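Local coordinates for protein separin (Saccharomyces cerevisiae, PDB 5U1T) that cleaves the SCC1 subunit of cohesin as a caspase-like cysteine protease at the onset of anaphase, and is held inactive by securin for most of the cell cycle, at residues A[738-743]-A[768-773]; A[759-764]-A[1093-1098]; A[1232-1237]-A[1374-1379]. One frame throughout, in Å; residues are numbered along the deposited sequence.

Contacts 1 and 2 share helix 756-775 in the helical part of the chain, their centres about 11 Å apart. They also touch directly: Asn768 of contact 1 holds the carbonyl oxygen of Tyr1095 in contact 2. Contact 1 is the most thoroughly buried and purely apolar, joining neighbouring helices. Contact 2, also largely buried, brings a loop from more than 300 residues later onto the same helix, and adds polar groups near the chain of another protein. Contact 3 lies far off, its centre about 50 Å from that of contact 2, within the peptidase C50 region; it is only partly buried and relies on hydrogen bonds from a loop to a helix carboxylate.

Contact 1 of 3, residues A[738-743]-A[768-773]; sequences LNIKIF and NLALSL
The Phe743 ring meets Leu769 at its edge: CD1 of the leucine lies near the ring plane, 4.0 Å from Phe743 CD2, and the two side chains cross at about a right angle. The same methyl reaches the CB of Asn739, one helical turn before the phenylalanine, so Leu769 CD1 lies against residues one turn apart on the facing helix, while CD2 packs on Phe1098. Ile740 carries most of the remaining contact. It slides past Leu769 in the opposite direction, with Ile740 CG1 3.5 Å from Leu769 CB. The two helices, 729-752 and 756-775, are consecutive and form an antiparallel helical hairpin in the helical domain; their axes here approach to 9.7 Å, with 163° between their directions. Ile740 CD1, anti to CA (chi2 177°), extends across the interface to the backbone N of Ala770, 3.6 Å away. The small alanine suits the place because its lone methyl lets an isoleucine tip come close to the helix backbone. Beyond it, Ile740 CD1 meets Leu773 CD1 at 4.0 Å. Leu773 also packs on Ile733, Ile736 and Leu737 farther back along helix 729-752, while Leu788 of helix 782-805 touches both Ala770 and Leu773.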
loop_
_atom_site.group_PDB
_atom_site.type_symbol
_atom_site.label_atom_id
_atom_site.label_comp_id
_atom_site.label_asym_id
_atom_site.label_seq_id
_atom_site.Cartn_x
_atom_site.Cartn_y
_atom_site.Cartn_z
ATOM N N LEU A 738 -0.866 -8.204 1.108
ATOM C CA LEU A 738 -0.491 -8.970 -0.078
ATOM C C LEU A 738 -1.718 -9.219 -0.944
ATOM O O LEU A 738 -1.691 -9.038 -2.166
ATOM C CB LEU A 738 0.155 -10.308 0.299
ATOM C CG LEU A 738 0.473 -11.211 -0.892
ATOM C CD1 LEU A 738 1.701 -10.716 -1.620
ATOM C CD2 LEU A 738 0.622 -12.657 -0.477
ATOM N N ASN A 739 -2.795 -9.644 -0.293
ATOM C CA ASN A 739 -4.013 -10.005 -0.992
ATOM C C ASN A 739 -4.710 -8.769 -1.532
ATOM O O ASN A 739 -5.399 -8.837 -2.532
ATOM C CB ASN A 739 -4.938 -10.804 -0.077
ATOM C CG ASN A 739 -4.476 -12.253 0.107
ATOM O OD1 ASN A 739 -3.596 -12.535 0.924
ATOM N ND2 ASN A 739 -5.078 -13.174 -0.634
ATOM N N ILE A 740 -4.515 -7.636 -0.874
ATOM C CA ILE A 740 -5.035 -6.378 -1.367
ATOM C C ILE A 740 -4.343 -6.040 -2.683
ATOM O O ILE A 740 -4.985 -5.690 -3.680
ATOM C CB ILE A 740 -4.831 -5.251 -0.344
ATOM C CG1 ILE A 740 -5.826 -5.420 0.815
ATOM C CG2 ILE A 740 -4.951 -3.886 -1.013
ATOM C CD1 ILE A 740 -5.688 -4.410 1.955
ATOM N N LYS A 741 -3.023 -6.179 -2.681
ATOM C CA LYS A 741 -2.216 -5.896 -3.856
ATOM C C LYS A 741 -2.545 -6.851 -5.005
ATOM O O LYS A 741 -2.508 -6.451 -6.159
ATOM C CB LYS A 741 -0.731 -5.981 -3.505
ATOM C CG LYS A 741 0.195 -5.224 -4.418
ATOM C CD LYS A 741 1.628 -5.547 -4.097
ATOM C CE LYS A 741 2.566 -4.917 -5.086
ATOM N NZ LYS A 741 3.936 -5.427 -4.907
ATOM N N ILE A 742 -2.864 -8.105 -4.699
ATOM C CA ILE A 742 -3.197 -9.053 -5.749
ATOM C C ILE A 742 -4.477 -8.618 -6.446
ATOM O O ILE A 742 -4.510 -8.511 -7.668
ATOM C CB ILE A 742 -3.358 -10.477 -5.215
ATOM C CG1 ILE A 742 -2.001 -11.059 -4.802
ATOM C CG2 ILE A 742 -3.957 -11.358 -6.272
ATOM C CD1 ILE A 742 -2.093 -12.421 -4.135
ATOM N N PHE A 743 -5.513 -8.326 -5.663
ATOM C CA PHE A 743 -6.797 -7.877 -6.212
ATOM C C PHE A 743 -6.733 -6.532 -6.944
ATOM O O PHE A 743 -7.491 -6.300 -7.870
ATOM C CB PHE A 743 -7.854 -7.795 -5.100
ATOM C CG PHE A 743 -8.371 -9.131 -4.666
ATOM C CD1 PHE A 743 -8.780 -10.066 -5.602
ATOM C CD2 PHE A 743 -8.426 -9.464 -3.326
ATOM C CE1 PHE A 743 -9.243 -11.321 -5.204
ATOM C CE2 PHE A 743 -8.880 -10.717 -2.918
ATOM C CZ PHE A 743 -9.293 -11.648 -3.862
ATOM N N ASN A 768 -12.535 -3.606 0.360
ATOM C CA ASN A 768 -13.140 -4.195 1.535
ATOM C C ASN A 768 -12.075 -4.794 2.446
ATOM O O ASN A 768 -12.192 -4.729 3.667
ATOM C CB ASN A 768 -14.181 -5.244 1.134
ATOM C CG ASN A 768 -15.438 -4.615 0.548
ATOM O OD1 ASN A 768 -15.678 -3.416 0.703
ATOM N ND2 ASN A 768 -16.244 -5.421 -0.130
ATOM N N LEU A 769 -11.035 -5.339 1.858
ATOM C CA LEU A 769 -9.972 -5.899 2.641
ATOM C C LEU A 769 -9.263 -4.810 3.388
ATOM O O LEU A 769 -8.849 -4.988 4.504
ATOM C CB LEU A 769 -8.971 -6.591 1.747
ATOM C CG LEU A 769 -9.281 -8.006 1.329
ATOM C CD1 LEU A 769 -8.097 -8.507 0.562
ATOM C CD2 LEU A 769 -9.497 -8.882 2.529
ATOM N N ALA A 770 -9.152 -3.648 2.781
ATOM C CA ALA A 770 -8.482 -2.541 3.402
ATOM C C ALA A 770 -9.289 -1.993 4.546
ATOM O O ALA A 770 -8.743 -1.500 5.493
ATOM C CB ALA A 770 -8.192 -1.467 2.384
ATOM N N LEU A 771 -10.586 -2.144 4.470
ATOM C CA LEU A 771 -11.415 -1.646 5.518
ATOM C C LEU A 771 -11.308 -2.579 6.686
ATOM O O LEU A 771 -11.348 -2.164 7.813
ATOM C CB LEU A 771 -12.842 -1.555 5.043
ATOM C CG LEU A 771 -13.616 -0.466 5.741
ATOM C CD1 LEU A 771 -12.912 0.852 5.563
ATOM C CD2 LEU A 771 -14.998 -0.409 5.153
ATOM N N SER A 772 -11.171 -3.855 6.414
ATOM C CA SER A 772 -11.035 -4.824 7.478
ATOM C C SER A 772 -9.648 -4.810 8.070
ATOM O O SER A 772 -9.464 -5.160 9.213
ATOM C CB SER A 772 -11.442 -6.220 7.015
ATOM O OG SER A 772 -10.329 -6.979 6.619
ATOM N N LEU A 773 -8.674 -4.371 7.294
ATOM C CA LEU A 773 -7.306 -4.280 7.762
ATOM C C LEU A 773 -7.170 -3.142 8.738
ATOM O O LEU A 773 -6.393 -3.203 9.657
ATOM C CB LEU A 773 -6.374 -4.044 6.598
ATOM C CG LEU A 773 -4.893 -4.129 6.884
ATOM C CD1 LEU A 773 -4.172 -4.466 5.610
ATOM C CD2 LEU A 773 -4.395 -2.816 7.408
#

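Contact 2 of 3, residues A[759-764]-A[1093-1098]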
loop_
_atom_site.group_PDB
_atom_site.type_symbol
_atom_site.label_atom_id
_atom_site.label_comp_id
_atom_site.label_asym_id
_atom_site.label_seq_id
_atom_site.Cartn_x
_atom_site.Cartn_y
_atom_site.Cartn_z
ATOM N N ALA A 759 -13.334 -6.694 -13.185
ATOM C CA ALA A 759 -12.369 -5.697 -12.702
ATOM C C ALA A 759 -12.979 -4.811 -11.614
ATOM O O ALA A 759 -12.311 -4.452 -10.654
ATOM C CB ALA A 759 -11.856 -4.841 -13.839
ATOM N N VAL A 760 -14.251 -4.456 -11.772
ATOM C CA VAL A 760 -14.945 -3.666 -10.757
ATOM C C VAL A 760 -15.037 -4.468 -9.467
ATOM O O VAL A 760 -14.797 -3.933 -8.391
ATOM C CB VAL A 760 -16.368 -3.241 -11.201
ATOM C CG1 VAL A 760 -17.154 -2.681 -10.025
ATOM C CG2 VAL A 760 -16.289 -2.215 -12.297
ATOM N N ILE A 761 -15.369 -5.751 -9.583
ATOM C CA ILE A 761 -15.514 -6.609 -8.413
ATOM C C ILE A 761 -14.194 -6.760 -7.660
ATOM O O ILE A 761 -14.165 -6.628 -6.436
ATOM C CB ILE A 761 -16.043 -7.986 -8.797
ATOM C CG1 ILE A 761 -17.435 -7.831 -9.404
ATOM C CG2 ILE A 761 -16.070 -8.904 -7.584
ATOM C CD1 ILE A 761 -18.095 -9.133 -9.788
ATOM N N ASP A 762 -13.113 -7.016 -8.396
ATOM C CA ASP A 762 -11.782 -7.133 -7.816
ATOM C C ASP A 762 -11.453 -5.915 -6.970
ATOM O O ASP A 762 -11.232 -6.031 -5.759
ATOM C CB ASP A 762 -10.729 -7.308 -8.904
ATOM C CG ASP A 762 -10.724 -8.704 -9.482
ATOM O OD1 ASP A 762 -11.426 -9.592 -8.945
ATOM O OD2 ASP A 762 -10.003 -8.922 -10.479
ATOM N N CYS A 763 -11.417 -4.763 -7.628
ATOM C CA CYS A 763 -11.274 -3.462 -6.982
ATOM C C CYS A 763 -12.034 -3.323 -5.676
ATOM O O CYS A 763 -11.531 -2.739 -4.724
ATOM C CB CYS A 763 -11.755 -2.362 -7.926
ATOM S SG CYS A 763 -10.442 -1.456 -8.675
ATOM N N ARG A 764 -13.254 -3.843 -5.641
ATOM C CA ARG A 764 -14.102 -3.690 -4.466
ATOM C C ARG A 764 -13.686 -4.647 -3.347
ATOM O O ARG A 764 -13.850 -4.334 -2.174
ATOM C CB ARG A 764 -15.571 -3.897 -4.843
ATOM C CG ARG A 764 -16.108 -2.852 -5.841
ATOM C CD ARG A 764 -16.477 -1.533 -5.176
ATOM N NE ARG A 764 -17.384 -1.785 -4.066
ATOM C CZ ARG A 764 -17.007 -1.805 -2.791
ATOM N NH1 ARG A 764 -17.900 -2.074 -1.845
ATOM N NH2 ARG A 764 -15.738 -1.560 -2.460
ATOM N N LYS A 1093 -22.851 -9.934 -2.626
ATOM C CA LYS A 1093 -22.006 -10.978 -2.039
ATOM C C LYS A 1093 -20.676 -11.111 -2.793
ATOM O O LYS A 1093 -19.671 -11.583 -2.230
ATOM C CB LYS A 1093 -22.725 -12.337 -2.025
ATOM C CG LYS A 1093 -22.380 -13.255 -3.213
ATOM C CD LYS A 1093 -23.009 -14.650 -3.067
ATOM C CE LYS A 1093 -22.685 -15.568 -4.261
ATOM N NZ LYS A 1093 -23.092 -15.007 -5.587
ATOM N N ASN A 1094 -20.681 -10.694 -4.062
ATOM C CA ASN A 1094 -19.516 -10.813 -4.943
ATOM C C ASN A 1094 -18.361 -9.923 -4.507
ATOM O O ASN A 1094 -17.191 -10.244 -4.723
ATOM C CB ASN A 1094 -19.902 -10.473 -6.385
ATOM C CG ASN A 1094 -20.689 -11.587 -7.066
ATOM O OD1 ASN A 1094 -20.285 -12.084 -8.117
ATOM N ND2 ASN A 1094 -21.814 -11.987 -6.469
ATOM N N TYR A 1095 -18.703 -8.806 -3.882
ATOM C CA TYR A 1095 -17.710 -7.851 -3.421
ATOM C C TYR A 1095 -17.005 -8.294 -2.132
ATOM O O TYR A 1095 -16.001 -7.696 -1.736
ATOM C CB TYR A 1095 -18.373 -6.489 -3.226
ATOM C CG TYR A 1095 -18.988 -5.950 -4.494
ATOM C CD1 TYR A 1095 -18.303 -6.009 -5.697
ATOM C CD2 TYR A 1095 -20.266 -5.403 -4.493
ATOM C CE1 TYR A 1095 -18.866 -5.517 -6.870
ATOM C CE2 TYR A 1095 -20.842 -4.909 -5.662
ATOM C CZ TYR A 1095 -20.136 -4.968 -6.847
ATOM O OH TYR A 1095 -20.696 -4.482 -8.015
ATOM N N ARG A 1096 -17.509 -9.345 -1.490
ATOM C CA ARG A 1096 -16.927 -9.795 -0.224
ATOM C C ARG A 1096 -16.536 -11.278 -0.192
ATOM O O ARG A 1096 -16.485 -11.888 0.881
ATOM C CB ARG A 1096 -17.897 -9.494 0.928
ATOM C CG ARG A 1096 -17.594 -8.184 1.637
ATOM C CD ARG A 1096 -18.841 -7.581 2.283
ATOM N NE ARG A 1096 -18.702 -6.129 2.455
ATOM C CZ ARG A 1096 -19.641 -5.324 2.955
ATOM N NH1 ARG A 1096 -19.404 -4.017 3.059
ATOM N NH2 ARG A 1096 -20.812 -5.821 3.348
ATOM N N GLU A 1097 -16.237 -11.859 -1.349
ATOM C CA GLU A 1097 -15.790 -13.251 -1.380
ATOM C C GLU A 1097 -14.355 -13.345 -1.918
ATOM O O GLU A 1097 -14.089 -13.016 -3.073
ATOM C CB GLU A 1097 -16.774 -14.103 -2.192
ATOM C CG GLU A 1097 -18.088 -14.360 -1.418
ATOM C CD GLU A 1097 -19.182 -15.045 -2.249
ATOM O OE1 GLU A 1097 -19.990 -15.809 -1.660
ATOM O OE2 GLU A 1097 -19.247 -14.812 -3.483
ATOM N N PHE A 1098 -13.437 -13.783 -1.053
ATOM C CA PHE A 1098 -11.998 -13.681 -1.318
ATOM C C PHE A 1098 -11.317 -15.002 -1.709
ATOM O O PHE A 1098 -10.472 -15.037 -2.616
ATOM C CB PHE A 1098 -11.321 -13.103 -0.093
ATOM C CG PHE A 1098 -11.928 -11.815 0.380
ATOM C CD1 PHE A 1098 -12.140 -10.767 -0.495
ATOM C CD2 PHE A 1098 -12.281 -11.644 1.706
ATOM C CE1 PHE A 1098 -12.689 -9.566 -0.054
ATOM C CE2 PHE A 1098 -12.832 -10.449 2.148
ATOM C CZ PHE A 1098 -13.036 -9.411 1.267
#
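Val760 brushes the hydroxyl end of Tyr1095, its CG1 lying 4.5 Å from Tyr1095 OH. Ile761, the next residue, does more. Its CG1 is 3.7 Å from Tyr1095 CE1, its CA lies in the ring plane at the edge, CG2 faces the carbonyl oxygen of Asn1094, and CD1 reaches the CB and OD1 of that asparagine. A beta-branched residue suits the place because CG1 reaches the tyrosine ring while CG2 meets the loop backbone; an alanine here would remove CG1, CG2 and CD1, and would probably leave a gap beside Tyr1095 CE1 and Asn1094, although Ile761 CA would still lie at the ring edge. Helix 756-775, the second arm of a helical hairpin, thus receives the loop that joins helices 1075-1088 and 1111-1127. Asp762 turns to the other arm, where its OD2 bonds to Ser746. Arg764 lays its aliphatic stem on the tyrosine, with CB 3.6 Å from Tyr1095 CD1. Bends at chi2 (-80°) and chi3 (-53°) bring NE over one face of the ring, although Arg764 CZ is 5.3 Å from the Tyr1095 centroid, at most a weak cation-pi attraction. The stronger partner of Arg764 is elsewhere: NE hydrogen-bonds to the backbone of another protein's chain.

Contact 3 of 3, residues A[1232-1237]-A[1374-1379]; sequences NIENSW and LSFLKD
Glu1234 and Ser1375 make the polar part of this contact, with one carboxylate accepting two hydrogen bonds from a single residue. The backbone N of Ser1375 donates to Glu1234 OE2 at 2.8 Å, meeting it from above the carboxylate plane, 72° out of it. The hydroxyl OG of Ser1375 donates to Glu1234 OE1; the modelled 2.5 Å is very short, and its exact value is doubtful at this resolution. With chi1 at 66°, OG lies between the serine's own N and carbonyl carbon, which lets hydroxyl and amide address the same carboxylate. Serine fits because its hydroxyl is one bond from CB and close to its own N-H.

The apolar contacts flank this grip. Glu1234 CG lies 3.6 Å from Leu1374 CD2 and 4.0 Å from Phe1376 CE2, the glutamate side chain running past both in the opposite direction, with its CG methylene making the contact. Leu1374 CB lies over one face of the Phe1376 ring, toward its rim, and Phe1238 meets that ring edge-to-face. More loosely, Ile1233 CG2 approaches Leu1374 CD1.

In the fold, the contact fastens the C-terminal part of helix 1209-1237 to the loop connecting parallel strands 1353-1362 and 1382-1385. Their mixed sheet is separate from the one whose strand 1492-1494 leads to Cys1497, probably the catalytic cysteine.

Electrostatically, Lys1378 NZ, 6.4 Å from Glu1234 OE2, is too far for a salt bridge but, with the backbone N-H donor and less surely the hydroxyl, would probably favour an ionised glutamate.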
loop_
_atom_site.group_PDB
_atom_site.type_symbol
_atom_site.label_atom_id
_atom_site.label_comp_id
_atom_site.label_asym_id
_atom_site.label_seq_id
_atom_site.Cartn_x
_atom_site.Cartn_y
_atom_site.Cartn_z
ATOM N N ASN A 1232 -33.309 29.904 -35.319
ATOM C CA ASN A 1232 -31.973 29.918 -35.922
ATOM C C ASN A 1232 -31.560 28.536 -36.370
ATOM O O ASN A 1232 -31.041 28.356 -37.464
ATOM C CB ASN A 1232 -30.907 30.442 -34.955
ATOM C CG ASN A 1232 -31.127 31.895 -34.540
ATOM O OD1 ASN A 1232 -31.894 32.649 -35.167
ATOM N ND2 ASN A 1232 -30.432 32.302 -33.464
ATOM N N ILE A 1233 -31.794 27.562 -35.501
ATOM C CA ILE A 1233 -31.411 26.195 -35.782
ATOM C C ILE A 1233 -32.170 25.673 -37.005
ATOM O O ILE A 1233 -31.545 25.176 -37.940
ATOM C CB ILE A 1233 -31.630 25.309 -34.541
ATOM C CG1 ILE A 1233 -30.451 25.521 -33.581
ATOM C CG2 ILE A 1233 -31.760 23.847 -34.933
ATOM C CD1 ILE A 1233 -30.680 25.078 -32.148
ATOM N N GLU A 1234 -33.494 25.824 -37.013
ATOM C CA GLU A 1234 -34.324 25.463 -38.173
ATOM C C GLU A 1234 -33.823 26.032 -39.481
ATOM O O GLU A 1234 -33.810 25.359 -40.506
ATOM C CB GLU A 1234 -35.755 25.946 -37.981
ATOM C CG GLU A 1234 -36.664 24.931 -37.382
ATOM C CD GLU A 1234 -38.037 25.486 -37.152
ATOM O OE1 GLU A 1234 -38.631 25.941 -38.148
ATOM O OE2 GLU A 1234 -38.512 25.477 -35.990
ATOM N N ASN A 1235 -33.427 27.295 -39.428
ATOM C CA ASN A 1235 -33.135 28.065 -40.626
ATOM C C ASN A 1235 -31.646 28.063 -40.968
ATOM O O ASN A 1235 -31.207 28.815 -41.826
ATOM C CB ASN A 1235 -33.642 29.512 -40.455
ATOM C CG ASN A 1235 -35.174 29.596 -40.237
ATOM O OD1 ASN A 1235 -35.944 28.812 -40.803
ATOM N ND2 ASN A 1235 -35.608 30.555 -39.418
ATOM N N SER A 1236 -30.872 27.224 -40.294
ATOM C CA SER A 1236 -29.441 27.146 -40.548
ATOM C C SER A 1236 -29.006 25.721 -40.768
ATOM O O SER A 1236 -28.376 25.388 -41.777
ATOM C CB SER A 1236 -28.638 27.726 -39.392
ATOM O OG SER A 1236 -28.659 29.134 -39.426
ATOM N N TRP A 1237 -29.325 24.910 -39.790
ATOM C CA TRP A 1237 -28.890 23.554 -39.764
ATOM C C TRP A 1237 -29.464 22.608 -40.776
ATOM O O TRP A 1237 -28.809 21.660 -41.129
ATOM C CB TRP A 1237 -29.079 23.022 -38.363
ATOM C CG TRP A 1237 -28.261 23.738 -37.393
ATOM C CD1 TRP A 1237 -27.545 24.830 -37.624
ATOM C CD2 TRP A 1237 -28.055 23.400 -36.034
ATOM N NE1 TRP A 1237 -26.899 25.221 -36.497
ATOM C CE2 TRP A 1237 -27.197 24.342 -35.503
ATOM C CE3 TRP A 1237 -28.516 22.385 -35.213
ATOM C CZ2 TRP A 1237 -26.796 24.309 -34.195
ATOM C CZ3 TRP A 1237 -28.115 22.354 -33.928
ATOM C CH2 TRP A 1237 -27.272 23.303 -33.425
ATOM N N LEU A 1374 -39.283 21.932 -33.302
ATOM C CA LEU A 1374 -38.959 22.478 -34.622
ATOM C C LEU A 1374 -40.201 22.410 -35.532
ATOM O O LEU A 1374 -40.992 21.461 -35.448
ATOM C CB LEU A 1374 -37.777 21.727 -35.242
ATOM C CG LEU A 1374 -36.478 21.909 -34.455
ATOM C CD1 LEU A 1374 -35.281 21.276 -35.157
ATOM C CD2 LEU A 1374 -36.233 23.376 -34.184
ATOM N N SER A 1375 -40.381 23.416 -36.385
ATOM C CA SER A 1375 -41.634 23.544 -37.142
ATOM C C SER A 1375 -41.941 22.325 -38.028
ATOM O O SER A 1375 -43.112 21.987 -38.232
ATOM C CB SER A 1375 -41.617 24.807 -37.997
ATOM O OG SER A 1375 -40.623 24.715 -38.999
ATOM N N PHE A 1376 -40.899 21.657 -38.520
ATOM C CA PHE A 1376 -41.095 20.450 -39.307
ATOM C C PHE A 1376 -41.209 19.180 -38.461
ATOM O O PHE A 1376 -41.348 18.095 -39.000
ATOM C CB PHE A 1376 -39.971 20.299 -40.337
ATOM C CG PHE A 1376 -38.574 20.230 -39.750
ATOM C CD1 PHE A 1376 -38.014 19.012 -39.392
ATOM C CD2 PHE A 1376 -37.802 21.380 -39.615
ATOM C CE1 PHE A 1376 -36.704 18.943 -38.863
ATOM C CE2 PHE A 1376 -36.499 21.321 -39.087
ATOM C CZ PHE A 1376 -35.951 20.105 -38.719
ATOM N N LEU A 1377 -41.157 19.308 -37.138
ATOM C CA LEU A 1377 -41.358 18.145 -36.265
ATOM C C LEU A 1377 -42.611 18.273 -35.400
ATOM O O LEU A 1377 -43.215 17.268 -35.053
ATOM C CB LEU A 1377 -40.137 17.916 -35.367
ATOM C CG LEU A 1377 -38.872 17.466 -36.102
ATOM C CD1 LEU A 1377 -37.770 17.066 -35.138
ATOM C CD2 LEU A 1377 -39.188 16.336 -37.084
ATOM N N LYS A 1378 -43.015 19.510 -35.104
ATOM C CA LYS A 1378 -44.018 19.784 -34.077
ATOM C C LYS A 1378 -45.402 19.169 -34.317
ATOM O O LYS A 1378 -46.183 19.008 -33.374
ATOM C CB LYS A 1378 -44.146 21.300 -33.873
ATOM C CG LYS A 1378 -44.985 22.031 -34.864
ATOM C CD LYS A 1378 -44.653 23.514 -34.798
ATOM C CE LYS A 1378 -45.480 24.327 -35.819
ATOM N NZ LYS A 1378 -44.862 25.664 -36.199
ATOM N N ASP A 1379 -45.703 18.788 -35.551
ATOM C CA ASP A 1379 -46.996 18.176 -35.831
ATOM C C ASP A 1379 -46.900 16.660 -36.031
ATOM O O ASP A 1379 -47.877 16.022 -36.400
ATOM C CB ASP A 1379 -47.636 18.835 -37.061
ATOM C CG ASP A 1379 -47.972 20.310 -36.828
ATOM O OD1 ASP A 1379 -48.457 20.650 -35.722
ATOM O OD2 ASP A 1379 -47.755 21.132 -37.744
#